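Local structure of fatty acyl CoA synthetase FADD13 (FATTY-ACYL-CoA SYNTHETASE) (Mycobacterium tuberculosis, 3R44) at residues A[346-351]-A[363-368]; A[437-442]-A[458-463]. The protein is a member of the fatty acyl-CoA synthetase family within the ANL superfamily, built from a large AMP-binding region and a smaller C-terminal domain. One frame throughout, in Å; residues are numbered along the deposited sequence.

Contact 1: residues A[346-351]-A[363-368]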
loop_
_atom_site.group_PDB
_atom_site.type_symbol
_atom_site.label_atom_id
_atom_site.label_comp_id
_atom_site.label_asym_id
_atom_site.label_seq_id
_atom_site.Cartn_x
_atom_site.Cartn_y
_atom_site.Cartn_z
ATOM N N THR A 346 12.324 2.161 12.496
ATOM C CA THR A 346 11.705 0.840 12.284
ATOM C C THR A 346 12.719 -0.252 12.596
ATOM O O THR A 346 13.884 -0.181 12.156
ATOM C CB THR A 346 11.127 0.659 10.843
ATOM O OG1 THR A 346 10.061 -0.310 10.852
ATOM C CG2 THR A 346 12.182 0.187 9.872
ATOM N N ASP A 347 12.302 -1.265 13.374
ATOM C CA ASP A 347 13.127 -2.444 13.497
ATOM C C ASP A 347 12.441 -3.583 12.748
ATOM O O ASP A 347 11.223 -3.749 12.817
ATOM C CB ASP A 347 13.366 -2.876 14.951
ATOM C CG ASP A 347 14.090 -1.806 15.807
ATOM O OD1 ASP A 347 14.736 -0.905 15.252
ATOM O OD2 ASP A 347 14.035 -1.867 17.059
ATOM N N VAL A 348 13.197 -4.380 12.024
ATOM C CA VAL A 348 12.597 -5.453 11.201
ATOM C C VAL A 348 13.383 -6.693 11.477
ATOM O O VAL A 348 14.600 -6.610 11.547
ATOM C CB VAL A 348 12.686 -5.129 9.684
ATOM C CG1 VAL A 348 12.159 -6.330 8.838
ATOM C CG2 VAL A 348 12.011 -3.752 9.356
ATOM N N ALA A 349 12.740 -7.838 11.699
ATOM C CA ALA A 349 13.471 -9.045 12.020
ATOM C C ALA A 349 12.663 -10.211 11.458
ATOM O O ALA A 349 11.633 -9.975 10.789
ATOM C CB ALA A 349 13.687 -9.201 13.587
ATOM N N VAL A 350 13.124 -11.428 11.710
ATOM C CA VAL A 350 12.381 -12.644 11.344
ATOM C C VAL A 350 12.143 -13.536 12.544
ATOM O O VAL A 350 13.066 -13.783 13.323
ATOM C CB VAL A 350 13.083 -13.416 10.189
ATOM C CG1 VAL A 350 12.909 -12.673 8.855
ATOM C CG2 VAL A 350 14.508 -13.666 10.537
ATOM N N ARG A 351 10.917 -14.078 12.670
ATOM C CA ARG A 351 10.555 -14.921 13.777
ATOM C C ARG A 351 10.562 -16.347 13.283
ATOM O O ARG A 351 9.788 -16.691 12.406
ATOM C CB ARG A 351 9.155 -14.543 14.257
ATOM C CG ARG A 351 8.596 -15.331 15.392
ATOM C CD ARG A 351 7.231 -14.788 15.719
ATOM N NE ARG A 351 6.709 -15.367 16.950
ATOM C CZ ARG A 351 6.168 -16.564 17.071
ATOM N NH1 ARG A 351 6.068 -17.400 16.037
ATOM N NH2 ARG A 351 5.742 -16.939 18.285
ATOM N N GLY A 363 12.511 -16.607 8.282
ATOM C CA GLY A 363 11.329 -16.770 9.135
ATOM C C GLY A 363 10.222 -15.805 8.792
ATOM O O GLY A 363 10.200 -15.207 7.707
ATOM N N GLU A 364 9.287 -15.647 9.706
ATOM C CA GLU A 364 8.173 -14.734 9.464
ATOM C C GLU A 364 8.665 -13.293 9.673
ATOM O O GLU A 364 9.268 -13.022 10.700
ATOM C CB GLU A 364 7.003 -15.058 10.404
ATOM C CG GLU A 364 5.823 -14.141 10.157
ATOM C CD GLU A 364 4.718 -14.298 11.222
ATOM O OE1 GLU A 364 4.970 -14.977 12.272
ATOM O OE2 GLU A 364 3.610 -13.735 11.014
ATOM N N VAL A 365 8.398 -12.385 8.727
ATOM C CA VAL A 365 8.822 -11.015 8.868
ATOM C C VAL A 365 8.071 -10.376 10.038
ATOM O O VAL A 365 6.807 -10.487 10.152
ATOM C CB VAL A 365 8.657 -10.225 7.598
ATOM C CG1 VAL A 365 9.131 -8.747 7.838
ATOM C CG2 VAL A 365 9.498 -10.898 6.403
ATOM N N VAL A 366 8.836 -9.782 10.962
ATOM C CA VAL A 366 8.192 -9.086 12.090
ATOM C C VAL A 366 8.715 -7.644 12.163
ATOM O O VAL A 366 9.866 -7.372 11.776
ATOM C CB VAL A 366 8.336 -9.804 13.421
ATOM C CG1 VAL A 366 7.522 -11.089 13.455
ATOM C CG2 VAL A 366 9.777 -10.064 13.785
ATOM N N ILE A 367 7.872 -6.727 12.634
ATOM C CA ILE A 367 8.231 -5.303 12.668
ATOM C C ILE A 367 7.994 -4.763 14.068
ATOM O O ILE A 367 6.922 -5.058 14.670
ATOM C CB ILE A 367 7.364 -4.517 11.644
ATOM C CG1 ILE A 367 7.543 -5.087 10.208
ATOM C CG2 ILE A 367 7.655 -2.996 11.716
ATOM C CD1 ILE A 367 6.624 -4.450 9.077
ATOM N N LYS A 368 8.890 -3.929 14.584
ATOM C CA LYS A 368 8.692 -3.224 15.887
ATOM C C LYS A 368 8.956 -1.748 15.604
ATOM O O LYS A 368 10.003 -1.403 15.086
ATOM C CB LYS A 368 9.624 -3.739 16.985
ATOM C CG LYS A 368 9.463 -3.008 18.316
ATOM C CD LYS A 368 10.266 -3.720 19.434
ATOM C CE LYS A 368 9.390 -4.725 20.136
ATOM N NZ LYS A 368 10.045 -5.277 21.368
HETATM O O HOH W 1 6.653 -16.925 13.124
#
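Strands 346-351 and 364-369 pair as antiparallel neighbours in a five-stranded antiparallel sheet, with strand 357-358 beyond the first and strand 391-394 beyond the second; both strands of the contact belong to the AMP-binding region. From Asp347 opposite Lys368 to Arg351 opposite Glu364 the register is unbroken, and three hydrogen-bonded pairs give six backbone bonds. The straightest runs from Val366 N to Ala349 O, 2.8 Å with 176° at the hydrogen, although the donor stands above the plane of that carbonyl. Between these rungs lie the non-hydrogen-bonded pairs Val348 with Ile367 and Val350 with Val365, where CA-H groups lean on carbonyls; Val350 CA is 3.2 Å from Glu364 O.

On the face of Val348 and Val365 the contact is diagonal, CG1 of Val348 to CG1 of Val365 at 4.0 Å, and Leu406 and Ile408 of strand 406-410 pack on Val365. Ala349 and Val366 occupy the other face, against Trp391 of strand 391-394. There chi1 of -70° sets Val366 CG1 anti to the carbonyl carbon, where it reaches Arg351 CB at 3.9 Å; CG2 falls between N and that carbon, 3.5 Å from Ala349 O.

Arg351 and Glu364 run side by side but do not form a salt bridge with each other: Arg351 NE pairs with Asp388, and Glu364 OE1 with Arg393, while Glu364 OE2 accepts from Gly395 N. A water joins the two instead. It donates to Glu364 OE1 at 2.7 Å and to Arg351 O, and accepts from Arg351 NH1 at 3.0 Å, lying in plane at the guanidinium edge.

Contact 2: residues A[437-442]-A[458-463]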
loop_
_atom_site.group_PDB
_atom_site.type_symbol
_atom_site.label_atom_id
_atom_site.label_comp_id
_atom_site.label_asym_id
_atom_site.label_seq_id
_atom_site.Cartn_x
_atom_site.Cartn_y
_atom_site.Cartn_z
ATOM N N GLY A 437 15.768 -30.795 -14.978
ATOM C CA GLY A 437 14.765 -30.748 -16.009
ATOM C C GLY A 437 13.565 -29.855 -15.746
ATOM O O GLY A 437 12.779 -29.600 -16.647
ATOM N N VAL A 438 13.389 -29.406 -14.511
ATOM C CA VAL A 438 12.392 -28.393 -14.192
ATOM C C VAL A 438 12.907 -26.981 -14.490
ATOM O O VAL A 438 13.926 -26.580 -13.942
ATOM C CB VAL A 438 12.009 -28.445 -12.703
ATOM C CG1 VAL A 438 11.163 -27.213 -12.362
ATOM C CG2 VAL A 438 11.249 -29.775 -12.386
ATOM N N SER A 439 12.191 -26.197 -15.295
ATOM C CA SER A 439 12.648 -24.832 -15.568
ATOM C C SER A 439 11.946 -23.784 -14.731
ATOM O O SER A 439 12.543 -22.770 -14.435
ATOM C CB SER A 439 12.532 -24.442 -17.049
ATOM O OG SER A 439 11.270 -24.637 -17.595
ATOM N N GLU A 440 10.675 -23.999 -14.419
ATOM C CA GLU A 440 9.918 -23.053 -13.627
ATOM C C GLU A 440 8.899 -23.814 -12.788
ATOM O O GLU A 440 8.424 -24.892 -13.182
ATOM C CB GLU A 440 9.138 -22.029 -14.486
ATOM C CG GLU A 440 9.903 -21.124 -15.469
ATOM C CD GLU A 440 8.949 -20.568 -16.533
ATOM O OE1 GLU A 440 8.127 -19.686 -16.214
ATOM O OE2 GLU A 440 9.011 -21.035 -17.680
ATOM N N VAL A 441 8.551 -23.232 -11.644
ATOM C CA VAL A 441 7.498 -23.801 -10.761
ATOM C C VAL A 441 6.757 -22.703 -10.027
ATOM O O VAL A 441 7.362 -21.722 -9.571
ATOM C CB VAL A 441 8.061 -24.851 -9.742
ATOM C CG1 VAL A 441 9.097 -24.250 -8.864
ATOM C CG2 VAL A 441 6.929 -25.455 -8.884
ATOM N N ALA A 442 5.448 -22.828 -9.943
ATOM C CA ALA A 442 4.639 -21.947 -9.102
ATOM C C ALA A 442 3.712 -22.833 -8.360
ATOM O O ALA A 442 3.091 -23.696 -8.974
ATOM C CB ALA A 442 3.837 -21.011 -9.954
ATOM N N ILE A 458 2.489 -26.141 -10.111
ATOM C CA ILE A 458 2.396 -25.954 -11.553
ATOM C C ILE A 458 3.838 -25.866 -12.090
ATOM O O ILE A 458 4.627 -24.973 -11.714
ATOM C CB ILE A 458 1.548 -24.735 -11.914
ATOM C CG1 ILE A 458 0.121 -24.882 -11.314
ATOM C CG2 ILE A 458 1.409 -24.707 -13.407
ATOM C CD1 ILE A 458 -0.045 -24.313 -10.060
ATOM N N VAL A 459 4.204 -26.820 -12.914
ATOM C CA VAL A 459 5.607 -27.036 -13.220
ATOM C C VAL A 459 5.792 -26.936 -14.711
ATOM O O VAL A 459 5.043 -27.572 -15.465
ATOM C CB VAL A 459 6.069 -28.420 -12.730
ATOM C CG1 VAL A 459 7.490 -28.639 -13.215
ATOM C CG2 VAL A 459 5.964 -28.500 -11.153
ATOM N N VAL A 460 6.779 -26.174 -15.148
ATOM C CA VAL A 460 7.229 -26.190 -16.529
ATOM C C VAL A 460 8.513 -26.990 -16.551
ATOM O O VAL A 460 9.492 -26.668 -15.837
ATOM C CB VAL A 460 7.442 -24.738 -17.082
ATOM C CG1 VAL A 460 7.914 -24.748 -18.538
ATOM C CG2 VAL A 460 6.211 -23.884 -16.863
ATOM N N ALA A 461 8.520 -28.088 -17.307
ATOM C CA ALA A 461 9.657 -29.007 -17.296
ATOM C C ALA A 461 9.774 -29.744 -18.604
ATOM O O ALA A 461 8.820 -29.760 -19.418
ATOM C CB ALA A 461 9.529 -30.021 -16.176
ATOM N N ASP A 462 10.950 -30.350 -18.778
ATOM C CA ASP A 462 11.167 -31.361 -19.804
ATOM C C ASP A 462 10.468 -32.637 -19.396
ATOM O O ASP A 462 11.011 -33.431 -18.657
ATOM C CB ASP A 462 12.660 -31.616 -19.981
ATOM C CG ASP A 462 12.958 -32.634 -21.053
ATOM O OD1 ASP A 462 12.007 -33.243 -21.638
ATOM O OD2 ASP A 462 14.168 -32.776 -21.335
ATOM N N GLN A 463 9.242 -32.822 -19.873
ATOM C CA GLN A 463 8.460 -33.993 -19.474
ATOM C C GLN A 463 9.001 -35.315 -19.948
ATOM O O GLN A 463 8.554 -36.356 -19.462
ATOM C CB GLN A 463 7.003 -33.841 -19.891
ATOM C CG GLN A 463 6.360 -32.681 -19.144
ATOM C CD GLN A 463 4.860 -32.467 -19.465
ATOM O OE1 GLN A 463 4.460 -31.401 -19.907
ATOM N NE2 GLN A 463 4.065 -33.478 -19.254
#
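Val460 O takes three donors from the facing strand: Ser439 N at 2.8 Å, Glu440 N at 3.2 Å, and Ser439 OG, also 3.2 Å away. The two amides lie within about 17° of the carbonyl plane, whereas the hydroxyl comes from above it, 74° out. Ser439 can deliver that third bond because OG sits between its own N and carbonyl carbon (chi1 53°), and there it also touches Val460 CG1. Two consecutive residues facing one is a classic beta bulge, set in the antiparallel hairpin of strands 438-448 and 454-461 in the C-terminal domain. It shifts the register by one between Val438-Ala461 and Glu440-Val460.

Past the bulge, Glu440 lies alongside Val460 and points the same way; its OE2 is 4.0 Å from Val460 CG1, while OE1 forms a salt bridge with Arg496. On the face toward helix 425-432, Val459 is touched by two valines: CG1 meets Val438 CG2 at 4.0 Å, the side chains crossing at about a right angle, and CG2 meets Val441 CG2 at 3.9 Å. Ile458, packed on Leu507 and Tyr511 of helix 504-511, brings CD1 to 3.4 Å from Ala442 O.

In the fold
Contact 1 closes before contact 2 opens along the chain, and the two belong to different parts of the protein: 346-351 with 363-368 lies in the AMP-binding region, 437-442 with 458-463 in the C-terminal domain. Their centres are 32 Å apart and their nearest atoms about 19 Å, so they do not touch. Nor do they share a sheet: contact 1 joins two inner strands of a five-stranded antiparallel sheet, contact 2 an outermost strand to the middle one of a three-stranded mixed sheet. Each lies within one part of the two-part architecture of ANL enzymes, in which the C-terminal domain generally reorients against the larger one.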